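Local coordinates for protein cyclic pyranopterin monophosphate synthase 2 (Mycobacterium tuberculosis, PDB 4FDF) that probably converts (8S)-3',8-cyclo-7,8-dihydroguanosine 5'-triphosphate into cyclic pyranopterin monophosphate, a step of molybdenum cofactor biosynthesis, at residues T38-V51 against V142-K156. Residues are numbered along the deposited sequence; the frame is centred on the assembly and turned at random.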
ATOM      1  N   THR B  38     -22.687  12.048   0.894  1.00 45.83           N
ATOM      2  CA  THR B  38     -22.291  11.787   2.267  1.00 45.34           C
ATOM      3  C   THR B  38     -22.860  10.465   2.784  1.00 42.51           C
ATOM      4  O   THR B  38     -24.023  10.114   2.522  1.00 41.95           O
ATOM      5  CB  THR B  38     -22.595  12.982   3.217  1.00 47.47           C
ATOM      6  OG1 THR B  38     -22.489  12.553   4.585  1.00 50.14           O
ATOM      7  CG2 THR B  38     -23.974  13.539   2.971  1.00 50.52           C
ATOM      8  N   ALA B  39     -22.020   9.723   3.502  1.00 38.77           N
ATOM      9  CA  ALA B  39     -22.463   8.491   4.140  1.00 38.06           C
ATOM     10  C   ALA B  39     -22.033   8.454   5.590  1.00 36.74           C
ATOM     11  O   ALA B  39     -20.959   8.939   5.943  1.00 37.59           O
ATOM     12  CB  ALA B  39     -21.942   7.276   3.396  1.00 35.45           C
ATOM     13  N   VAL B  40     -22.888   7.869   6.422  1.00 36.46           N
ATOM     14  CA  VAL B  40     -22.625   7.701   7.838  1.00 34.17           C
ATOM     15  C   VAL B  40     -22.815   6.232   8.226  1.00 34.54           C
ATOM     16  O   VAL B  40     -23.846   5.604   7.916  1.00 35.09           O
ATOM     17  CB  VAL B  40     -23.551   8.612   8.717  1.00 34.03           C
ATOM     18  CG1 VAL B  40     -23.166   8.522  10.205  1.00 31.78           C
ATOM     19  CG2 VAL B  40     -23.498  10.062   8.247  1.00 33.00           C
ATOM     20  N   ALA B  41     -21.819   5.697   8.917  1.00 32.40           N
ATOM     21  CA  ALA B  41     -21.869   4.333   9.414  1.00 32.39           C
ATOM     22  C   ALA B  41     -21.564   4.346  10.909  1.00 31.68           C
ATOM     23  O   ALA B  41     -20.923   5.274  11.396  1.00 30.29           O
ATOM     24  CB  ALA B  41     -20.861   3.469   8.673  1.00 30.14           C
ATOM     25  N   ALA B  42     -22.017   3.315  11.621  1.00 33.17           N
ATOM     26  CA  ALA B  42     -21.711   3.167  13.052  1.00 33.82           C
ATOM     27  C   ALA B  42     -21.318   1.738  13.411  1.00 33.75           C
ATOM     28  O   ALA B  42     -21.438   0.810  12.589  1.00 32.86           O
ATOM     29  CB  ALA B  42     -22.899   3.621  13.907  1.00 34.64           C
ATOM     30  N   GLY B  43     -20.850   1.573  14.647  1.00 32.81           N
ATOM     31  CA  GLY B  43     -20.411   0.280  15.168  1.00 31.64           C
ATOM     32  C   GLY B  43     -20.147   0.448  16.647  1.00 34.13           C
ATOM     33  O   GLY B  43     -20.111   1.574  17.151  1.00 32.77           O
ATOM     34  N   ILE B  44     -19.964  -0.663  17.352  1.00 35.01           N
ATOM     35  CA  ILE B  44     -19.860  -0.617  18.808  1.00 36.85           C
ATOM     36  C   ILE B  44     -18.847  -1.631  19.342  1.00 37.45           C
ATOM     37  O   ILE B  44     -18.852  -2.797  18.955  1.00 37.86           O
ATOM     38  CB  ILE B  44     -21.277  -0.722  19.499  1.00 37.17           C
ATOM     39  CG1 ILE B  44     -21.204  -0.404  20.994  1.00 40.01           C
ATOM     40  CG2 ILE B  44     -21.922  -2.068  19.273  1.00 40.99           C
ATOM     41  CD1 ILE B  44     -22.565  -0.410  21.691  1.00 40.79           C
ATOM     42  N   LEU B  45     -17.960  -1.170  20.214  1.00 36.26           N
ATOM     43  CA  LEU B  45     -17.075  -2.080  20.923  1.00 38.06           C
ATOM     44  C   LEU B  45     -17.666  -2.389  22.305  1.00 38.10           C
ATOM     45  O   LEU B  45     -17.838  -1.487  23.118  1.00 35.08           O
ATOM     46  CB  LEU B  45     -15.688  -1.469  21.063  1.00 38.16           C
ATOM     47  CG  LEU B  45     -14.634  -2.370  21.710  1.00 40.58           C
ATOM     48  CD1 LEU B  45     -14.138  -3.398  20.733  1.00 40.38           C
ATOM     49  CD2 LEU B  45     -13.472  -1.552  22.250  1.00 40.83           C
ATOM     50  N   ARG B  46     -17.990  -3.658  22.552  1.00 39.33           N
ATOM     51  CA  ARG B  46     -18.540  -4.066  23.853  1.00 42.21           C
ATOM     52  C   ARG B  46     -17.411  -4.444  24.815  1.00 39.54           C
ATOM     53  O   ARG B  46     -16.784  -5.488  24.669  1.00 41.29           O
ATOM     54  CB  ARG B  46     -19.521  -5.233  23.698  1.00 42.91           C
ATOM     55  CG  ARG B  46     -20.482  -5.129  22.519  1.00 45.33           C
ATOM     56  CD  ARG B  46     -21.834  -4.598  22.926  1.00 46.10           C
ATOM     57  NE  ARG B  46     -22.816  -4.774  21.861  1.00 49.32           N
ATOM     58  CZ  ARG B  46     -23.956  -4.094  21.770  1.00 50.29           C
ATOM     59  NH1 ARG B  46     -24.269  -3.177  22.685  1.00 49.89           N
ATOM     60  NH2 ARG B  46     -24.784  -4.324  20.760  1.00 47.71           N
ATOM     61  N   THR B  47     -17.145  -3.590  25.792  1.00 40.33           N
ATOM     62  CA  THR B  47     -16.005  -3.824  26.685  1.00 44.50           C
ATOM     63  C   THR B  47     -16.376  -3.793  28.194  1.00 44.27           C
ATOM     64  O   THR B  47     -17.507  -4.093  28.553  1.00 43.37           O
ATOM     65  CB  THR B  47     -14.795  -2.925  26.303  1.00 43.65           C
ATOM     66  OG1 THR B  47     -13.640  -3.331  27.041  1.00 46.81           O
ATOM     67  CG2 THR B  47     -15.087  -1.444  26.537  1.00 41.68           C
ATOM     68  N   SER B  48     -15.428  -3.445  29.062  1.00 46.90           N
ATOM     69  CA  SER B  48     -15.650  -3.499  30.513  1.00 47.58           C
ATOM     70  C   SER B  48     -15.620  -2.109  31.135  1.00 47.27           C
ATOM     71  O   SER B  48     -15.075  -1.167  30.547  1.00 47.64           O
ATOM     72  CB  SER B  48     -14.589  -4.376  31.171  1.00 46.65           C
ATOM     73  OG  SER B  48     -13.316  -3.764  31.053  1.00 53.49           O
ATOM     74  N   ALA B  49     -16.202  -1.991  32.330  1.00 47.75           N
ATOM     75  CA  ALA B  49     -16.223  -0.730  33.073  1.00 46.45           C
ATOM     76  C   ALA B  49     -14.803  -0.298  33.388  1.00 46.12           C
ATOM     77  O   ALA B  49     -14.482   0.893  33.352  1.00 43.45           O
ATOM     78  CB  ALA B  49     -17.033  -0.869  34.362  1.00 47.89           C
ATOM     79  N   GLN B  50     -13.957  -1.282  33.687  1.00 46.00           N
ATOM     80  CA  GLN B  50     -12.543  -1.045  33.872  1.00 47.37           C
ATOM     81  C   GLN B  50     -11.895  -0.389  32.648  1.00 48.80           C
ATOM     82  O   GLN B  50     -11.111   0.557  32.796  1.00 51.10           O
ATOM     83  CB  GLN B  50     -11.820  -2.345  34.185  1.00 47.60           C
ATOM     84  CG  GLN B  50     -10.488  -2.107  34.877  1.00 49.15           C
ATOM     85  CD  GLN B  50      -9.625  -3.336  34.926  1.00 48.31           C
ATOM     86  OE1 GLN B  50     -10.057  -4.448  34.596  1.00 47.59           O
ATOM     87  NE2 GLN B  50      -8.391  -3.146  35.338  1.00 46.99           N
ATOM     88  N   VAL B  51     -12.216  -0.894  31.456  1.00 45.96           N
ATOM     89  CA  VAL B  51     -11.656  -0.345  30.220  1.00 45.44           C
ATOM     90  C   VAL B  51     -12.125   1.094  30.013  1.00 44.52           C
ATOM     91  O   VAL B  51     -11.318   1.969  29.706  1.00 45.42           O
ATOM     92  CB  VAL B  51     -11.937  -1.243  28.982  1.00 44.88           C
ATOM     93  CG1 VAL B  51     -11.687  -0.488  27.679  1.00 42.11           C
ATOM     94  CG2 VAL B  51     -11.056  -2.477  29.025  1.00 43.29           C
ATOM     95  N   VAL B 142      -6.323  -5.583  28.792  1.00 51.55           N
ATOM     96  CA  VAL B 142      -7.202  -5.411  29.952  1.00 47.91           C
ATOM     97  C   VAL B 142      -8.490  -6.226  29.799  1.00 48.39           C
ATOM     98  O   VAL B 142      -8.979  -6.809  30.767  1.00 52.30           O
ATOM     99  CB  VAL B 142      -7.560  -3.917  30.187  1.00 48.78           C
ATOM    100  CG1 VAL B 142      -8.397  -3.743  31.448  1.00 46.14           C
ATOM    101  CG2 VAL B 142      -6.307  -3.060  30.259  1.00 46.27           C
ATOM    102  N   ASP B 143      -9.035  -6.264  28.584  1.00 46.76           N
ATOM    103  CA  ASP B 143     -10.261  -7.014  28.292  1.00 44.94           C
ATOM    104  C   ASP B 143     -10.170  -7.731  26.932  1.00 46.10           C
ATOM    105  O   ASP B 143     -10.661  -7.217  25.928  1.00 48.79           O
ATOM    106  CB  ASP B 143     -11.475  -6.067  28.349  1.00 43.49           C
ATOM    107  CG  ASP B 143     -12.806  -6.773  28.097  1.00 46.27           C
ATOM    108  OD1 ASP B 143     -12.933  -7.972  28.410  1.00 48.44           O
ATOM    109  OD2 ASP B 143     -13.736  -6.115  27.588  1.00 46.33           O
ATOM    110  N   PRO B 144      -9.532  -8.918  26.891  1.00 45.51           N
ATOM    111  CA  PRO B 144      -9.435  -9.681  25.634  1.00 44.66           C
ATOM    112  C   PRO B 144     -10.777 -10.266  25.176  1.00 44.92           C
ATOM    113  O   PRO B 144     -10.909 -10.670  24.013  1.00 44.33           O
ATOM    114  CB  PRO B 144      -8.446 -10.811  25.972  1.00 44.90           C
ATOM    115  CG  PRO B 144      -8.527 -10.965  27.463  1.00 45.95           C
ATOM    116  CD  PRO B 144      -8.826  -9.583  28.006  1.00 46.88           C
ATOM    117  N   GLY B 145     -11.758 -10.303  26.077  1.00 43.04           N
ATOM    118  CA  GLY B 145     -13.103 -10.794  25.755  1.00 42.25           C
ATOM    119  C   GLY B 145     -14.001  -9.778  25.064  1.00 42.94           C
ATOM    120  O   GLY B 145     -15.135 -10.092  24.705  1.00 42.77           O
ATOM    121  N   ALA B 146     -13.502  -8.556  24.874  1.00 43.20           N
ATOM    122  CA  ALA B 146     -14.270  -7.513  24.186  1.00 43.73           C
ATOM    123  C   ALA B 146     -14.659  -7.979  22.787  1.00 43.97           C
ATOM    124  O   ALA B 146     -13.971  -8.806  22.177  1.00 44.04           O
ATOM    125  CB  ALA B 146     -13.481  -6.203  24.119  1.00 41.31           C
ATOM    126  N   LEU B 147     -15.780  -7.477  22.292  1.00 42.44           N
ATOM    127  CA  LEU B 147     -16.206  -7.829  20.951  1.00 44.85           C
ATOM    128  C   LEU B 147     -16.719  -6.633  20.176  1.00 42.84           C
ATOM    129  O   LEU B 147     -17.076  -5.607  20.754  1.00 44.37           O
ATOM    130  CB  LEU B 147     -17.214  -8.995  20.961  1.00 47.14           C
ATOM    131  CG  LEU B 147     -18.625  -8.933  21.547  1.00 48.92           C
ATOM    132  CD1 LEU B 147     -18.617  -8.506  23.014  1.00 52.80           C
ATOM    133  CD2 LEU B 147     -19.564  -8.065  20.710  1.00 49.07           C
ATOM    134  N   ILE B 148     -16.732  -6.784  18.857  1.00 42.84           N
ATOM    135  CA  ILE B 148     -17.095  -5.719  17.934  1.00 40.92           C
ATOM    136  C   ILE B 148     -18.461  -6.052  17.334  1.00 40.86           C
ATOM    137  O   ILE B 148     -18.657  -7.118  16.744  1.00 36.90           O
ATOM    138  CB  ILE B 148     -16.014  -5.538  16.832  1.00 41.26           C
ATOM    139  CG1 ILE B 148     -14.692  -5.039  17.447  1.00 40.13           C
ATOM    140  CG2 ILE B 148     -16.497  -4.577  15.748  1.00 39.54           C
ATOM    141  CD1 ILE B 148     -13.459  -5.219  16.539  1.00 39.13           C
ATOM    142  N   ASP B 149     -19.393  -5.116  17.483  1.00 41.09           N
ATOM    143  CA  ASP B 149     -20.797  -5.378  17.243  1.00 42.47           C
ATOM    144  C   ASP B 149     -21.443  -4.294  16.381  1.00 40.42           C
ATOM    145  O   ASP B 149     -20.982  -3.144  16.355  1.00 38.36           O
ATOM    146  CB  ASP B 149     -21.522  -5.421  18.598  1.00 50.23           C
ATOM    147  CG  ASP B 149     -22.288  -6.713  18.827  1.00 54.92           C
ATOM    148  OD1 ASP B 149     -22.222  -7.623  17.970  1.00 57.27           O
ATOM    149  OD2 ASP B 149     -22.941  -6.817  19.891  1.00 56.94           O
ATOM    150  N   ASP B 150     -22.514  -4.687  15.687  1.00 37.56           N
ATOM    151  CA  ASP B 150     -23.498  -3.769  15.110  1.00 38.28           C
ATOM    152  C   ASP B 150     -22.876  -2.735  14.144  1.00 36.92           C
ATOM    153  O   ASP B 150     -23.198  -1.545  14.175  1.00 35.23           O
ATOM    154  CB  ASP B 150     -24.292  -3.102  16.248  1.00 43.38           C
ATOM    155  CG  ASP B 150     -25.738  -2.807  15.881  1.00 50.88           C
ATOM    156  OD1 ASP B 150     -26.415  -3.662  15.262  1.00 55.96           O
ATOM    157  OD2 ASP B 150     -26.214  -1.711  16.241  1.00 55.40           O
ATOM    158  N   ILE B 151     -21.963  -3.202  13.300  1.00 33.85           N
ATOM    159  CA  ILE B 151     -21.419  -2.358  12.244  1.00 32.69           C
ATOM    160  C   ILE B 151     -22.441  -2.246  11.114  1.00 32.35           C
ATOM    161  O   ILE B 151     -22.819  -3.242  10.516  1.00 32.10           O
ATOM    162  CB  ILE B 151     -20.067  -2.897  11.724  1.00 28.77           C
ATOM    163  CG1 ILE B 151     -19.014  -2.763  12.830  1.00 27.36           C
ATOM    164  CG2 ILE B 151     -19.648  -2.159  10.423  1.00 29.38           C
ATOM    165  CD1 ILE B 151     -17.770  -3.604  12.625  1.00 24.95           C
ATOM    166  N   ARG B 152     -22.877  -1.027  10.819  1.00 32.31           N
ATOM    167  CA  ARG B 152     -23.991  -0.838   9.903  1.00 32.33           C
ATOM    168  C   ARG B 152     -24.016   0.564   9.304  1.00 31.14           C
ATOM    169  O   ARG B 152     -23.433   1.514   9.852  1.00 29.72           O
ATOM    170  CB  ARG B 152     -25.316  -1.125  10.626  1.00 32.29           C
ATOM    171  CG  ARG B 152     -25.719  -0.027  11.603  1.00 35.00           C
ATOM    172  CD  ARG B 152     -26.196  -0.572  12.942  1.00 37.33           C
ATOM    173  NE  ARG B 152     -26.641   0.519  13.807  1.00 36.82           N
ATOM    174  CZ  ARG B 152     -25.895   1.128  14.731  1.00 36.06           C
ATOM    175  NH1 ARG B 152     -24.637   0.762  14.972  1.00 34.25           N
ATOM    176  NH2 ARG B 152     -26.425   2.113  15.433  1.00 35.72           N
ATOM    177  N   VAL B 153     -24.689   0.682   8.166  1.00 30.75           N
ATOM    178  CA  VAL B 153     -24.914   1.985   7.539  1.00 31.81           C
ATOM    179  C   VAL B 153     -26.078   2.697   8.223  1.00 32.71           C
ATOM    180  O   VAL B 153     -27.153   2.125   8.413  1.00 33.08           O
ATOM    181  CB  VAL B 153     -25.183   1.855   6.027  1.00 32.78           C
ATOM    182  CG1 VAL B 153     -25.559   3.218   5.411  1.00 32.53           C
ATOM    183  CG2 VAL B 153     -23.954   1.248   5.318  1.00 31.86           C
ATOM    184  N   LEU B 154     -25.848   3.947   8.594  1.00 33.52           N
ATOM    185  CA  LEU B 154     -26.863   4.766   9.252  1.00 36.79           C
ATOM    186  C   LEU B 154     -27.608   5.682   8.298  1.00 38.20           C
ATOM    187  O   LEU B 154     -28.790   5.977   8.509  1.00 40.59           O
ATOM    188  CB  LEU B 154     -26.210   5.618  10.343  1.00 37.05           C
ATOM    189  CG  LEU B 154     -26.328   5.191  11.805  1.00 39.23           C
ATOM    190  CD1 LEU B 154     -26.188   3.683  12.013  1.00 39.04           C
ATOM    191  CD2 LEU B 154     -25.336   5.974  12.643  1.00 36.33           C
ATOM    192  N   HIS B 155     -26.921   6.125   7.250  1.00 38.52           N
ATOM    193  CA  HIS B 155     -27.392   7.230   6.436  1.00 40.15           C
ATOM    194  C   HIS B 155     -26.565   7.365   5.184  1.00 41.74           C
ATOM    195  O   HIS B 155     -25.337   7.228   5.231  1.00 39.82           O
ATOM    196  CB  HIS B 155     -27.322   8.517   7.264  1.00 41.14           C
ATOM    197  CG  HIS B 155     -27.874   9.729   6.570  1.00 47.57           C
ATOM    198  ND1 HIS B 155     -29.168  10.092   6.669  1.00 51.12           N
ATOM    199  CD2 HIS B 155     -27.256  10.680   5.752  1.00 51.36           C
ATOM    200  CE1 HIS B 155     -29.374  11.216   5.949  1.00 52.47           C
ATOM    201  NE2 HIS B 155     -28.204  11.572   5.386  1.00 54.88           N
ATOM    202  N   LYS B 156     -27.241   7.622   4.058  1.00 41.79           N
ATOM    203  CA  LYS B 156     -26.611   7.925   2.772  1.00 46.04           C
ATOM    204  C   LYS B 156     -27.379   9.053   2.098  1.00 52.08           C
ATOM    205  O   LYS B 156     -28.614   9.029   2.041  1.00 50.77           O
ATOM    206  CB  LYS B 156     -26.617   6.721   1.830  1.00 45.50           C
ATOM    207  CG  LYS B 156     -25.900   5.473   2.327  1.00 47.91           C
ATOM    208  CD  LYS B 156     -26.071   4.325   1.327  1.00 47.43           C
ATOM    209  CE  LYS B 156     -27.473   3.722   1.404  1.00 49.89           C
ATOM    210  NZ  LYS B 156     -27.726   2.717   0.323  1.00 52.11           N
TER
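Arg46 and Asp149 form a salt bridge across two antiparallel strands, 35-46 and 147-156, neighbours in the sheet of this ferredoxin-like fold; the segment axes run at 150°. Arg46 CB lies 3.5 Å from Leu147 CD1, and CG, turned anti to the carbonyl carbon (chi1 -42°), meets Leu147 CD2 at 3.6 Å. A bend at chi2 brings CD to 3.9 Å from Asp149 OD2, the single oxygen that NE and NH2 grip side-on. NE approaches at 2.8 Å on the anti lone pair of OD2, whereas NH2 reaches it from above the carboxylate plane. The two planes stand 81° apart, and Ile44 CG2 sits over the centre of one guanidinium face. NH1 has a long, weak ion pair with Asp105. The other oxygen, Asp149 OD1, accepts from Asp150 N of a second subunit, placing the bridge beside a subunit interface.

The register slips by one residue twice. At the classic beta bulge, Leu154 and His155 share Val40 as partner, and Val40 O accepts from Leu154 N at 2.7 Å and His155 N at 3.2 Å. A second beta bulge, between Ala42 and Ile44, sets Asp150 and Ile151 opposite Gly43. Ser48 N-caps helix 49-57, its OG accepting from Val51 N at 3.1 Å. Beyond strand 35-46, Thr47 OG1 donates to Asp143 OD2, in the turn leading into strand 147-156, over 2.8 Å on the oxygen's anti lone pair.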